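PDB 3AW8: phosphoribosylaminoimidazole carboxylase, ATPase subunit from Thermus thermophilus, which probably catalyses the ATP-dependent carboxylation of 5-aminoimidazole ribonucleotide with bicarbonate to N5-carboxyaminoimidazole ribonucleotide in de novo purine biosynthesis. Local coordinates for residues A[66-71]-A[92-97]; A[98-103]-A[256-261]; A[135-140]-A[168-173]; A[175-180]-A[246-251]. One frame throughout, in Å; residues are numbered along the deposited sequence.

The four contacts run from the N-terminal Rossmann-like domain through the ATP-grasp fold to bound AMP. Interaction 1 joins the loop after strand 62-65 to the end of helix 88-94. Its centre is about 10 Å from that of interaction 2, where the next helix, 97-107, lies against edge strand 253-260. Interactions 3 and 4, whose centres are about 19 Å apart, belong to different antiparallel sheets, and AMP lies between them, Leu135 over one face of the adenine and Phe248 over the other. Interaction 2 adds Glu258 near the phosphate. Arg97, at the end of interaction 1, forms a salt bridge with that phosphate and joins interaction 3 through a probable backbone hydrogen bond to Arg139.

Interaction 1 (A[66-71]-A[92-97]); sequences EFENVP and EVAQDR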
# COMPACT_ATOMS: atom_id res chain seq x y z
N GLU A 66 11.07 -0.10 -15.84
CA GLU A 66 10.22 -1.25 -15.48
C GLU A 66 9.92 -2.12 -16.68
O GLU A 66 9.61 -3.30 -16.54
CB GLU A 66 8.91 -0.78 -14.84
CG GLU A 66 8.05 0.13 -15.72
CD GLU A 66 6.84 -0.58 -16.33
OE1 GLU A 66 6.81 -0.80 -17.56
OE2 GLU A 66 5.90 -0.91 -15.57
N PHE A 67 10.00 -1.53 -17.86
CA PHE A 67 9.76 -2.24 -19.11
C PHE A 67 11.07 -2.97 -19.45
O PHE A 67 12.04 -2.33 -19.86
CB PHE A 67 9.41 -1.21 -20.18
CG PHE A 67 9.26 -1.76 -21.56
CD1 PHE A 67 9.35 -0.91 -22.65
CD2 PHE A 67 9.01 -3.11 -21.77
CE1 PHE A 67 9.20 -1.39 -23.95
CE2 PHE A 67 8.85 -3.60 -23.07
CZ PHE A 67 8.95 -2.74 -24.16
N GLU A 68 11.10 -4.29 -19.29
CA GLU A 68 12.33 -5.07 -19.52
C GLU A 68 12.94 -5.03 -20.93
O GLU A 68 14.14 -5.28 -21.09
CB GLU A 68 12.13 -6.54 -19.12
CG GLU A 68 13.45 -7.25 -18.78
CD GLU A 68 13.30 -8.76 -18.65
OE1 GLU A 68 12.22 -9.23 -18.23
OE2 GLU A 68 14.28 -9.49 -18.96
N ASN A 69 12.12 -4.75 -21.94
CA ASN A 69 12.63 -4.69 -23.29
C ASN A 69 12.86 -3.27 -23.77
O ASN A 69 12.97 -3.02 -24.97
CB ASN A 69 11.70 -5.42 -24.26
CG ASN A 69 12.01 -6.89 -24.35
OD1 ASN A 69 13.12 -7.32 -24.00
ND2 ASN A 69 11.05 -7.68 -24.82
N VAL A 70 12.91 -2.34 -22.83
CA VAL A 70 13.15 -0.95 -23.18
C VAL A 70 14.46 -0.89 -23.96
O VAL A 70 15.43 -1.58 -23.61
CB VAL A 70 13.26 -0.06 -21.93
CG1 VAL A 70 14.51 -0.43 -21.13
CG2 VAL A 70 13.27 1.40 -22.34
N PRO A 71 14.51 -0.08 -25.03
CA PRO A 71 15.71 0.08 -25.86
C PRO A 71 16.87 0.55 -24.99
O PRO A 71 16.79 1.61 -24.39
CB PRO A 71 15.30 1.14 -26.87
CG PRO A 71 13.84 0.89 -27.03
CD PRO A 71 13.39 0.70 -25.60
N GLU A 92 21.67 -4.72 -21.01
CA GLU A 92 22.44 -5.34 -22.09
C GLU A 92 22.52 -6.85 -21.85
O GLU A 92 22.13 -7.65 -22.69
CB GLU A 92 23.85 -4.74 -22.12
CG GLU A 92 24.54 -4.75 -23.48
CD GLU A 92 24.36 -3.44 -24.25
OE1 GLU A 92 24.72 -2.37 -23.69
OE2 GLU A 92 23.87 -3.48 -25.40
N VAL A 93 23.04 -7.22 -20.69
CA VAL A 93 23.18 -8.62 -20.33
C VAL A 93 21.85 -9.37 -20.39
O VAL A 93 21.74 -10.42 -21.02
CB VAL A 93 23.75 -8.77 -18.89
CG1 VAL A 93 23.83 -10.24 -18.51
CG2 VAL A 93 25.13 -8.13 -18.81
N ALA A 94 20.84 -8.82 -19.73
CA ALA A 94 19.52 -9.44 -19.65
C ALA A 94 18.70 -9.52 -20.94
O ALA A 94 17.78 -10.32 -21.03
CB ALA A 94 18.70 -8.76 -18.57
N GLN A 95 19.04 -8.70 -21.93
CA GLN A 95 18.28 -8.70 -23.17
C GLN A 95 18.81 -9.65 -24.25
O GLN A 95 18.27 -9.70 -25.36
CB GLN A 95 18.16 -7.27 -23.71
CG GLN A 95 17.40 -6.32 -22.79
CD GLN A 95 17.07 -4.98 -23.46
OE1 GLN A 95 17.89 -4.41 -24.17
NE2 GLN A 95 15.86 -4.48 -23.22
N ASP A 96 19.85 -10.41 -23.94
CA ASP A 96 20.42 -11.36 -24.89
C ASP A 96 20.63 -12.69 -24.18
O ASP A 96 21.50 -12.79 -23.30
CB ASP A 96 21.75 -10.85 -25.43
CG ASP A 96 22.27 -11.70 -26.57
OD1 ASP A 96 22.07 -12.94 -26.54
OD2 ASP A 96 22.88 -11.13 -27.50
N ARG A 97 19.87 -13.71 -24.57
CA ARG A 97 19.97 -15.01 -23.92
C ARG A 97 21.39 -15.57 -23.81
O ARG A 97 21.76 -16.11 -22.77
CB ARG A 97 19.08 -16.04 -24.61
CG ARG A 97 17.60 -15.82 -24.37
CD ARG A 97 16.82 -17.08 -24.74
NE ARG A 97 15.41 -17.01 -24.33
CZ ARG A 97 14.50 -16.23 -24.90
NH1 ARG A 97 14.83 -15.44 -25.91
NH2 ARG A 97 13.24 -16.25 -24.46
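Gln95 spans a polar, rather sparse contact to Glu68 and Val70, tying the loop that follows strand 62-65 of the N-terminal, Rossmann-like domain to the C-terminal end of helix 88-94. The loop makes a type I beta turn from Phe67 to Val70, closed by the bond from Val70 N to Phe67 O. The amide nitrogen of Gln95 is the bridge: NE2 donates to Glu68 O at 2.9 Å and to Val70 O at 3.0 Å, so that one nitrogen grips two carbonyls of the turn. Glu68 O lies close to the plane of the Gln95 amide. At the second bond the donor stands above the carbonyl plane of Val70, 37° out of it. CG of Gln95 is anti to the carbonyl carbon (chi1 -63°), and beyond it the chain is extended, which gives the amide its reach across to the loop. The two bonds together would be expected to fix the amide's rotation.

The Asn69 side chain crosses that of Gln95 at a slant, its OD1 4.0 Å from Gln95 NE2, with the two amide planes turned 56° apart. The extended Glu68 chain brings OE2 to 4.2 Å from Ala94 O, a loose approach of two oxygens. The charge of Glu68 is met elsewhere, by a salt bridge from OE1 to Arg262.

Around the contact, Val70 packs on Leu5 of strand 2-5 and on Phe47. Ala94 rests on Met259 of strand 253-260 and on Pro261, so the end of helix 88-94 is held between this loop and the large antiparallel sheet.

Interaction 2 (A[98-103]-A[256-261]); sequences LREKTF and FNEMAP. With AMP (adenosine monophosphate), chain C.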
# COMPACT_ATOMS: atom_id res chain seq x y z
N LEU A 98 22.17 -15.43 -24.88
CA LEU A 98 23.54 -15.93 -24.85
C LEU A 98 24.39 -15.09 -23.90
O LEU A 98 25.11 -15.62 -23.06
CB LEU A 98 24.16 -15.90 -26.26
CG LEU A 98 25.67 -16.16 -26.33
CD1 LEU A 98 26.04 -17.41 -25.56
CD2 LEU A 98 26.08 -16.29 -27.77
N ARG A 99 24.29 -13.77 -24.05
CA ARG A 99 25.04 -12.85 -23.21
C ARG A 99 24.66 -13.09 -21.75
O ARG A 99 25.47 -12.90 -20.84
CB ARG A 99 24.72 -11.41 -23.62
CG ARG A 99 25.34 -10.31 -22.75
CD ARG A 99 26.84 -10.23 -22.89
NE ARG A 99 27.38 -9.07 -22.18
CZ ARG A 99 27.15 -7.80 -22.53
NH1 ARG A 99 26.41 -7.53 -23.60
NH2 ARG A 99 27.68 -6.81 -21.82
N GLU A 100 23.43 -13.54 -21.53
CA GLU A 100 22.92 -13.80 -20.18
C GLU A 100 23.58 -15.05 -19.59
O GLU A 100 24.14 -15.01 -18.49
CB GLU A 100 21.40 -13.99 -20.24
CG GLU A 100 20.66 -13.63 -18.98
CD GLU A 100 19.16 -13.78 -19.13
OE1 GLU A 100 18.40 -13.27 -18.28
OE2 GLU A 100 18.73 -14.43 -20.11
N LYS A 101 23.49 -16.15 -20.33
CA LYS A 101 24.07 -17.42 -19.90
C LYS A 101 25.59 -17.35 -19.69
O LYS A 101 26.10 -17.82 -18.68
CB LYS A 101 23.75 -18.51 -20.93
CG LYS A 101 22.66 -19.49 -20.52
CD LYS A 101 21.29 -18.85 -20.49
CE LYS A 101 20.18 -19.89 -20.61
NZ LYS A 101 20.23 -20.94 -19.56
N THR A 102 26.30 -16.76 -20.65
CA THR A 102 27.76 -16.66 -20.53
C THR A 102 28.13 -15.87 -19.29
O THR A 102 29.03 -16.25 -18.55
CB THR A 102 28.40 -15.96 -21.75
OG1 THR A 102 28.07 -14.57 -21.74
CG2 THR A 102 27.92 -16.59 -23.04
N PHE A 103 27.42 -14.76 -19.06
CA PHE A 103 27.67 -13.91 -17.90
C PHE A 103 27.59 -14.69 -16.59
O PHE A 103 28.51 -14.64 -15.77
CB PHE A 103 26.69 -12.73 -17.89
CG PHE A 103 26.72 -11.92 -16.63
CD1 PHE A 103 25.84 -12.20 -15.58
CD2 PHE A 103 27.63 -10.88 -16.47
CE1 PHE A 103 25.86 -11.45 -14.40
CE2 PHE A 103 27.65 -10.12 -15.30
CZ PHE A 103 26.77 -10.41 -14.26
N PHE A 256 20.76 -21.37 -13.41
CA PHE A 256 20.29 -20.06 -13.84
C PHE A 256 19.50 -20.16 -15.14
O PHE A 256 19.99 -20.71 -16.12
CB PHE A 256 21.46 -19.11 -14.05
CG PHE A 256 21.09 -17.83 -14.76
CD1 PHE A 256 20.48 -16.79 -14.08
CD2 PHE A 256 21.31 -17.69 -16.13
CE1 PHE A 256 20.09 -15.62 -14.74
CE2 PHE A 256 20.93 -16.53 -16.80
CZ PHE A 256 20.32 -15.49 -16.11
N ASN A 257 18.29 -19.61 -15.15
CA ASN A 257 17.45 -19.62 -16.34
C ASN A 257 17.34 -18.22 -16.95
O ASN A 257 17.72 -18.01 -18.09
CB ASN A 257 16.06 -20.16 -16.01
CG ASN A 257 15.03 -19.87 -17.11
OD1 ASN A 257 15.27 -20.14 -18.28
ND2 ASN A 257 13.88 -19.33 -16.73
N GLU A 258 16.83 -17.26 -16.17
CA GLU A 258 16.65 -15.88 -16.62
C GLU A 258 16.91 -14.84 -15.54
O GLU A 258 16.78 -15.12 -14.35
CB GLU A 258 15.22 -15.65 -17.11
CG GLU A 258 14.93 -16.08 -18.53
CD GLU A 258 13.53 -15.68 -18.96
OE1 GLU A 258 12.55 -16.17 -18.35
OE2 GLU A 258 13.40 -14.88 -19.91
N MET A 259 17.26 -13.64 -15.97
CA MET A 259 17.48 -12.53 -15.05
C MET A 259 16.70 -11.34 -15.59
O MET A 259 16.59 -11.15 -16.80
CB MET A 259 18.98 -12.20 -14.92
CG MET A 259 19.59 -11.43 -16.07
SD MET A 259 20.23 -9.81 -15.51
CE MET A 259 21.85 -10.26 -14.93
N ALA A 260 16.13 -10.55 -14.69
CA ALA A 260 15.36 -9.37 -15.07
C ALA A 260 15.89 -8.23 -14.20
O ALA A 260 15.84 -8.30 -12.97
CB ALA A 260 13.87 -9.59 -14.82
N PRO A 261 16.40 -7.16 -14.82
CA PRO A 261 16.92 -6.03 -14.05
C PRO A 261 15.81 -5.14 -13.52
O PRO A 261 15.75 -3.95 -13.85
CB PRO A 261 17.80 -5.31 -15.07
CG PRO A 261 17.01 -5.48 -16.33
CD PRO A 261 16.55 -6.92 -16.27
P AMP C . 11.08 -18.02 -21.26
O1P AMP C . 10.71 -16.98 -20.25
O2P AMP C . 12.49 -18.69 -20.84
O3P AMP C . 11.21 -17.33 -22.71
O5' AMP C . 9.92 -19.16 -21.32
C5' AMP C . 9.83 -19.80 -20.04
C4' AMP C . 8.96 -21.06 -20.15
O4' AMP C . 9.58 -22.07 -21.01
C3' AMP C . 8.73 -21.72 -18.77
O3' AMP C . 7.37 -22.15 -18.64
C2' AMP C . 9.73 -22.88 -18.72
O2' AMP C . 9.17 -24.01 -18.03
C1' AMP C . 10.05 -23.20 -20.20
N9 AMP C . 11.50 -23.41 -20.39
C8 AMP C . 12.44 -22.46 -20.70
N7 AMP C . 13.62 -22.99 -20.80
C5 AMP C . 13.54 -24.31 -20.55
C6 AMP C . 14.47 -25.38 -20.50
N6 AMP C . 15.82 -25.16 -20.75
N1 AMP C . 14.02 -26.62 -20.21
C2 AMP C . 12.73 -26.86 -19.96
N3 AMP C . 11.82 -25.88 -20.00
C4 AMP C . 12.18 -24.61 -20.28
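Glu100 and Phe256 cross at about a right angle where helix 97-107 lies against strand 253-260, an outermost strand of the large antiparallel sheet in the ATP-grasp fold. The local axes of helix and strand are 9.0 Å apart. Glu100 comes in at the rim of the phenyl ring: its CG lies near the ring plane, 3.4 Å from Phe256 CZ, and the carboxylate is turned 78° from the ring. CG of Glu100 is anti to the backbone N (chi1 -152°), and the chain runs on extended past the ring to the strand backbone. There OE1 accepts a hydrogen bond from Met259 N at 2.6 Å, the donor standing above the carboxylate plane. The acid thus satisfies a strand N-H from a neighbouring helix.

Met259 slides past Glu100 in the opposite direction, its chain bent at chi2 and chi3. Its methyl carbon CE approaches Phe103 CE1 at 4.2 Å, adding an apolar contact about one helical turn beyond Glu100. Lys101 also meets Phe256 at the ring edge, with CD near the ring plane. Its chain bends so that NZ makes a weak hydrogen bond to Phe256 O, at 3.5 Å, besides a long, weak ion pair with Glu172. Phe104 stacks on the Phe256 ring.

Asn257 and Glu258 both face Glu246 of the adjacent strand in a classic beta bulge. The CB bond of Glu258 points away from the helix, and its carboxylate forms part of the AMP pocket. Its OE1 lies 2.8 Å from O1P of the AMP phosphate.

Interaction 3 (A[135-140]-A[168-173]); sequences LLKTRR and GLILEG. With AMP (adenosine monophosphate), chain C.
Leu135 to Thr138 and Leu169 to Glu172 pair as antiparallel neighbours in the four-stranded sheet that covers one side of the nucleotide in the ATP-grasp fold. Backbone hydrogen bonds set the register. Leu135 and Glu172 form a hydrogen-bonded pair through two bonds, each 2.7 Å, N of one residue to O of the other. Lys137 and Ile170 form the second such pair, again through two bonds, Ile170 N to Lys137 O at 2.8 Å and Lys137 N to Ile170 O at 3.0 Å. Leu136-Leu171 and Thr138-Leu169 are the non-hydrogen-bonded pairs. Beyond the strand, Arg139 N still donates to Gly168 O at 2.9 Å.

Apolar contacts form on both faces. On one, Leu136 and Leu171 cross at about a right angle, CD1 of the first against CD2 of the second, and Val117 of the adjoining strand packs on both. On the other, Lys137 and Ile170 lie side by side and point the same way, with Lys137 CG 3.8 Å from Ile170 CG2. Past the end of the strand, the aliphatic carbons of Arg139 touch Gly168 and Leu169, and its CG meets Ile170 CB.

Among the charged contacts, Arg139 NH2 forms a salt bridge with Asp96. On the nucleotide side, Lys137 NZ and Glu172 OE2 form a salt bridge of 3.1 Å, though the position of OE2 is less certain. Lys137 NZ also gives a weak hydrogen bond to AMP N7; Glu172 OE1 has a long, weak ion pair with Lys101 NZ.

Leu135 belongs to the same side. Its two methyls lie over one face of the adenine, CD1 nearest C6 and CD2 3.5 Å from C5.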
# COMPACT_ATOMS: atom_id res chain seq x y z
N LEU A 135 15.96 -27.05 -26.41
CA LEU A 135 15.26 -25.88 -26.91
C LEU A 135 16.14 -25.01 -27.78
O LEU A 135 17.35 -24.90 -27.56
CB LEU A 135 14.73 -25.02 -25.76
CG LEU A 135 13.67 -25.60 -24.84
CD1 LEU A 135 14.30 -26.63 -23.92
CD2 LEU A 135 13.05 -24.47 -24.04
N LEU A 136 15.52 -24.40 -28.78
CA LEU A 136 16.20 -23.52 -29.70
C LEU A 136 15.40 -22.23 -29.64
O LEU A 136 14.22 -22.21 -30.00
CB LEU A 136 16.16 -24.08 -31.11
CG LEU A 136 17.05 -23.40 -32.15
CD1 LEU A 136 18.51 -23.65 -31.80
CD2 LEU A 136 16.73 -23.93 -33.54
N LYS A 137 16.02 -21.16 -29.16
CA LYS A 137 15.32 -19.88 -29.05
C LYS A 137 16.12 -18.67 -29.50
O LYS A 137 17.34 -18.64 -29.40
CB LYS A 137 14.83 -19.68 -27.62
CG LYS A 137 15.69 -20.34 -26.56
CD LYS A 137 15.01 -20.33 -25.20
CE LYS A 137 15.73 -21.21 -24.21
NZ LYS A 137 15.07 -21.23 -22.89
N THR A 138 15.39 -17.68 -30.01
CA THR A 138 16.01 -16.44 -30.47
C THR A 138 16.73 -15.81 -29.28
O THR A 138 16.17 -15.74 -28.19
CB THR A 138 14.94 -15.47 -31.02
OG1 THR A 138 15.57 -14.24 -31.40
CG2 THR A 138 13.88 -15.18 -29.96
N ARG A 139 17.96 -15.37 -29.50
CA ARG A 139 18.74 -14.76 -28.42
C ARG A 139 18.12 -13.45 -27.95
O ARG A 139 18.38 -13.00 -26.83
CB ARG A 139 20.19 -14.54 -28.89
CG ARG A 139 20.97 -15.85 -29.04
CD ARG A 139 22.20 -15.73 -29.93
NE ARG A 139 23.27 -14.94 -29.33
CZ ARG A 139 23.56 -13.69 -29.67
NH1 ARG A 139 22.87 -13.07 -30.62
NH2 ARG A 139 24.56 -13.06 -29.07
N ARG A 140 17.27 -12.87 -28.79
CA ARG A 140 16.59 -11.62 -28.49
C ARG A 140 15.08 -11.81 -28.40
O ARG A 140 14.33 -10.83 -28.36
CB ARG A 140 16.90 -10.56 -29.55
CG ARG A 140 18.10 -9.68 -29.22
CD ARG A 140 19.39 -10.47 -29.09
NE ARG A 140 20.51 -9.62 -28.67
CZ ARG A 140 20.96 -8.57 -29.35
NH1 ARG A 140 21.98 -7.86 -28.89
NH2 ARG A 140 20.40 -8.24 -30.51
N GLY A 168 21.34 -15.98 -34.94
CA GLY A 168 21.09 -15.24 -33.72
C GLY A 168 20.20 -16.03 -32.77
O GLY A 168 19.36 -15.46 -32.08
N LEU A 169 20.40 -17.34 -32.76
CA LEU A 169 19.62 -18.22 -31.90
C LEU A 169 20.52 -18.94 -30.91
O LEU A 169 21.74 -18.94 -31.05
CB LEU A 169 18.87 -19.24 -32.76
CG LEU A 169 18.09 -18.66 -33.95
CD1 LEU A 169 17.48 -19.80 -34.75
CD2 LEU A 169 17.01 -17.72 -33.46
N ILE A 170 19.91 -19.54 -29.90
CA ILE A 170 20.67 -20.25 -28.88
C ILE A 170 20.08 -21.64 -28.65
O ILE A 170 18.86 -21.82 -28.66
CB ILE A 170 20.69 -19.46 -27.55
CG1 ILE A 170 21.51 -20.22 -26.51
CG2 ILE A 170 19.27 -19.22 -27.07
CD1 ILE A 170 21.70 -19.45 -25.22
N LEU A 171 20.95 -22.62 -28.44
CA LEU A 171 20.52 -23.99 -28.21
C LEU A 171 20.71 -24.32 -26.73
O LEU A 171 21.83 -24.25 -26.21
CB LEU A 171 21.34 -24.95 -29.09
CG LEU A 171 20.85 -26.38 -29.41
CD1 LEU A 171 20.89 -27.25 -28.16
CD2 LEU A 171 19.45 -26.32 -29.98
N GLU A 172 19.61 -24.65 -26.07
CA GLU A 172 19.64 -24.98 -24.65
C GLU A 172 19.20 -26.42 -24.43
O GLU A 172 18.21 -26.87 -25.01
CB GLU A 172 18.72 -24.06 -23.84
CG GLU A 172 19.32 -22.71 -23.46
CD GLU A 172 18.41 -21.89 -22.55
OE1 GLU A 172 17.96 -22.42 -21.51
OE2 GLU A 172 18.14 -20.71 -22.87
N GLY A 173 19.94 -27.13 -23.60
CA GLY A 173 19.60 -28.51 -23.33
C GLY A 173 18.43 -28.61 -22.38
O GLY A 173 18.52 -28.20 -21.22
P AMP C . 11.08 -18.02 -21.26
O1P AMP C . 10.71 -16.98 -20.25
O2P AMP C . 12.49 -18.69 -20.84
O3P AMP C . 11.21 -17.33 -22.71
O5' AMP C . 9.92 -19.16 -21.32
C5' AMP C . 9.83 -19.80 -20.04
C4' AMP C . 8.96 -21.06 -20.15
O4' AMP C . 9.58 -22.07 -21.01
C3' AMP C . 8.73 -21.72 -18.77
O3' AMP C . 7.37 -22.15 -18.64
C2' AMP C . 9.73 -22.88 -18.72
O2' AMP C . 9.17 -24.01 -18.03
C1' AMP C . 10.05 -23.20 -20.20
N9 AMP C . 11.50 -23.41 -20.39
C8 AMP C . 12.44 -22.46 -20.70
N7 AMP C . 13.62 -22.99 -20.80
C5 AMP C . 13.54 -24.31 -20.55
C6 AMP C . 14.47 -25.38 -20.50
N6 AMP C . 15.82 -25.16 -20.75
N1 AMP C . 14.02 -26.62 -20.21
C2 AMP C . 12.73 -26.86 -19.96
N3 AMP C . 11.82 -25.88 -20.00
C4 AMP C . 12.18 -24.61 -20.28

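Interaction 4 (A[175-180]-A[246-251]); sequences VPFDRE and EFFQVG. With AMP (adenosine monophosphate), chain C.
In Arg179 CG sits between the backbone N and the carbonyl carbon (chi1 65°), while in Gln249 CG is anti to the backbone N (chi1 -166°); both chains run on extended, side by side and pointing the same way. They share one face of the large antiparallel sheet of the ATP-grasp fold, where strands 179-187 and 241-250 are neighbours. Arg179 grips Gln249 OE1 side-on, NE at 2.7 Å and NH1 at 2.9 Å. The oxygen lies in the guanidinium plane; NH1 meets it on a lone pair, whereas NE stands above the carbonyl plane of Gln249. Arg179 NH2 forms a salt bridge with Glu200.

Asp178 and Arg179 both face Gln249 in a classic beta bulge, with Asp178 N bonded to Gln249 O. Asp178 OD1 accepts a hydrogen bond from Gly251 N, just past the end of strand 241-250.

Phe248 and Glu180 on the other face line the AMP pocket together with Val175 and Phe177 of the preceding loop. Val175 CG1 lies over the Phe248 ring, 3.8 Å from its centroid, a CH-pi contact. The rings of Phe177 and Phe248 are nearly parallel, at 17°, but slid apart so that they barely overlap. Phe248 CZ approaches C5 of the adenine at 3.5 Å. Val175 N donates to adenine N1. Glu180 lies beside Phe248, and a water donates both to its OE2 and to Phe247 O. On the ribose, AMP O2' donates to Glu180 OE1 at 3.1 Å.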
# COMPACT_ATOMS: atom_id res chain seq x y z
N VAL A 175 15.88 -29.28 -19.64
CA VAL A 175 16.21 -29.71 -18.29
C VAL A 175 14.97 -30.17 -17.53
O VAL A 175 13.96 -29.46 -17.45
CB VAL A 175 16.92 -28.57 -17.49
CG1 VAL A 175 16.05 -27.34 -17.45
CG2 VAL A 175 17.26 -29.05 -16.09
N PRO A 176 15.01 -31.40 -16.99
CA PRO A 176 13.88 -31.97 -16.24
C PRO A 176 13.97 -31.46 -14.81
O PRO A 176 14.65 -32.06 -13.96
CB PRO A 176 14.14 -33.46 -16.35
CG PRO A 176 15.64 -33.52 -16.21
CD PRO A 176 16.11 -32.37 -17.10
N PHE A 177 13.31 -30.34 -14.53
CA PHE A 177 13.35 -29.75 -13.20
C PHE A 177 12.22 -30.19 -12.29
O PHE A 177 11.12 -30.52 -12.74
CB PHE A 177 13.37 -28.21 -13.32
CG PHE A 177 12.17 -27.64 -14.03
CD1 PHE A 177 10.97 -27.45 -13.35
CD2 PHE A 177 12.23 -27.33 -15.39
CE1 PHE A 177 9.84 -26.96 -14.02
CE2 PHE A 177 11.11 -26.84 -16.06
CZ PHE A 177 9.91 -26.66 -15.37
N ASP A 178 12.51 -30.19 -10.99
CA ASP A 178 11.54 -30.56 -9.97
C ASP A 178 10.52 -29.42 -9.96
O ASP A 178 9.31 -29.64 -9.88
CB ASP A 178 12.22 -30.65 -8.60
CG ASP A 178 13.25 -31.78 -8.54
OD1 ASP A 178 14.18 -31.68 -7.69
OD2 ASP A 178 13.13 -32.75 -9.31
N ARG A 179 11.04 -28.20 -10.06
CA ARG A 179 10.21 -27.01 -10.08
C ARG A 179 11.05 -25.81 -10.51
O ARG A 179 12.27 -25.90 -10.68
CB ARG A 179 9.63 -26.72 -8.70
CG ARG A 179 10.69 -26.38 -7.66
CD ARG A 179 10.07 -26.09 -6.30
NE ARG A 179 11.10 -25.94 -5.29
CZ ARG A 179 10.86 -25.70 -4.00
NH1 ARG A 179 11.87 -25.57 -3.15
NH2 ARG A 179 9.60 -25.59 -3.58
N GLU A 180 10.37 -24.69 -10.71
CA GLU A 180 11.01 -23.45 -11.08
C GLU A 180 10.93 -22.55 -9.86
O GLU A 180 9.91 -22.53 -9.16
CB GLU A 180 10.29 -22.81 -12.27
CG GLU A 180 10.72 -23.38 -13.61
CD GLU A 180 9.98 -22.77 -14.78
OE1 GLU A 180 8.86 -23.22 -15.09
OE2 GLU A 180 10.53 -21.82 -15.40
N GLU A 246 15.88 -16.10 -11.90
CA GLU A 246 15.06 -17.30 -12.02
C GLU A 246 15.94 -18.53 -12.24
O GLU A 246 16.81 -18.53 -13.10
CB GLU A 246 14.09 -17.15 -13.18
CG GLU A 246 12.87 -16.33 -12.84
CD GLU A 246 11.83 -16.34 -13.95
OE1 GLU A 246 12.00 -15.57 -14.92
OE2 GLU A 246 10.86 -17.12 -13.86
N PHE A 247 15.71 -19.57 -11.45
CA PHE A 247 16.48 -20.80 -11.58
C PHE A 247 15.58 -22.01 -11.79
O PHE A 247 14.36 -21.93 -11.63
CB PHE A 247 17.33 -21.08 -10.34
CG PHE A 247 18.31 -19.99 -10.00
CD1 PHE A 247 17.91 -18.90 -9.25
CD2 PHE A 247 19.63 -20.08 -10.42
CE1 PHE A 247 18.83 -17.90 -8.91
CE2 PHE A 247 20.55 -19.09 -10.09
CZ PHE A 247 20.15 -18.00 -9.34
N PHE A 248 16.19 -23.12 -12.19
CA PHE A 248 15.50 -24.38 -12.36
C PHE A 248 16.01 -25.18 -11.17
O PHE A 248 17.21 -25.17 -10.90
CB PHE A 248 15.93 -25.10 -13.63
CG PHE A 248 15.34 -24.53 -14.88
CD1 PHE A 248 13.97 -24.42 -15.02
CD2 PHE A 248 16.16 -24.12 -15.92
CE1 PHE A 248 13.41 -23.91 -16.19
CE2 PHE A 248 15.61 -23.61 -17.10
CZ PHE A 248 14.24 -23.51 -17.23
N GLN A 249 15.12 -25.85 -10.44
CA GLN A 249 15.57 -26.65 -9.30
C GLN A 249 15.54 -28.12 -9.66
O GLN A 249 14.47 -28.70 -9.88
CB GLN A 249 14.71 -26.41 -8.06
CG GLN A 249 15.36 -26.96 -6.79
CD GLN A 249 14.43 -27.00 -5.58
OE1 GLN A 249 13.75 -26.03 -5.27
NE2 GLN A 249 14.42 -28.14 -4.88
N VAL A 250 16.72 -28.73 -9.74
CA VAL A 250 16.84 -30.15 -10.05
C VAL A 250 17.53 -30.75 -8.83
O VAL A 250 18.72 -30.51 -8.59
CB VAL A 250 17.70 -30.40 -11.31
CG1 VAL A 250 17.54 -31.85 -11.77
CG2 VAL A 250 17.29 -29.46 -12.42
N GLY A 251 16.77 -31.49 -8.04
CA GLY A 251 17.31 -32.08 -6.83
C GLY A 251 17.61 -31.00 -5.82
O GLY A 251 16.70 -30.45 -5.19
P AMP C . 11.08 -18.02 -21.26
O1P AMP C . 10.71 -16.98 -20.25
O2P AMP C . 12.49 -18.69 -20.84
O3P AMP C . 11.21 -17.33 -22.71
O5' AMP C . 9.92 -19.16 -21.32
C5' AMP C . 9.83 -19.80 -20.04
C4' AMP C . 8.96 -21.06 -20.15
O4' AMP C . 9.58 -22.07 -21.01
C3' AMP C . 8.73 -21.72 -18.77
O3' AMP C . 7.37 -22.15 -18.64
C2' AMP C . 9.73 -22.88 -18.72
O2' AMP C . 9.17 -24.01 -18.03
C1' AMP C . 10.05 -23.20 -20.20
N9 AMP C . 11.50 -23.41 -20.39
C8 AMP C . 12.44 -22.46 -20.70
N7 AMP C . 13.62 -22.99 -20.80
C5 AMP C . 13.54 -24.31 -20.55
C6 AMP C . 14.47 -25.38 -20.50
N6 AMP C . 15.82 -25.16 -20.75
N1 AMP C . 14.02 -26.62 -20.21
C2 AMP C . 12.73 -26.86 -19.96
N3 AMP C . 11.82 -25.88 -20.00
C4 AMP C . 12.18 -24.61 -20.28
O HOH W 1 12.92 -20.74 -13.68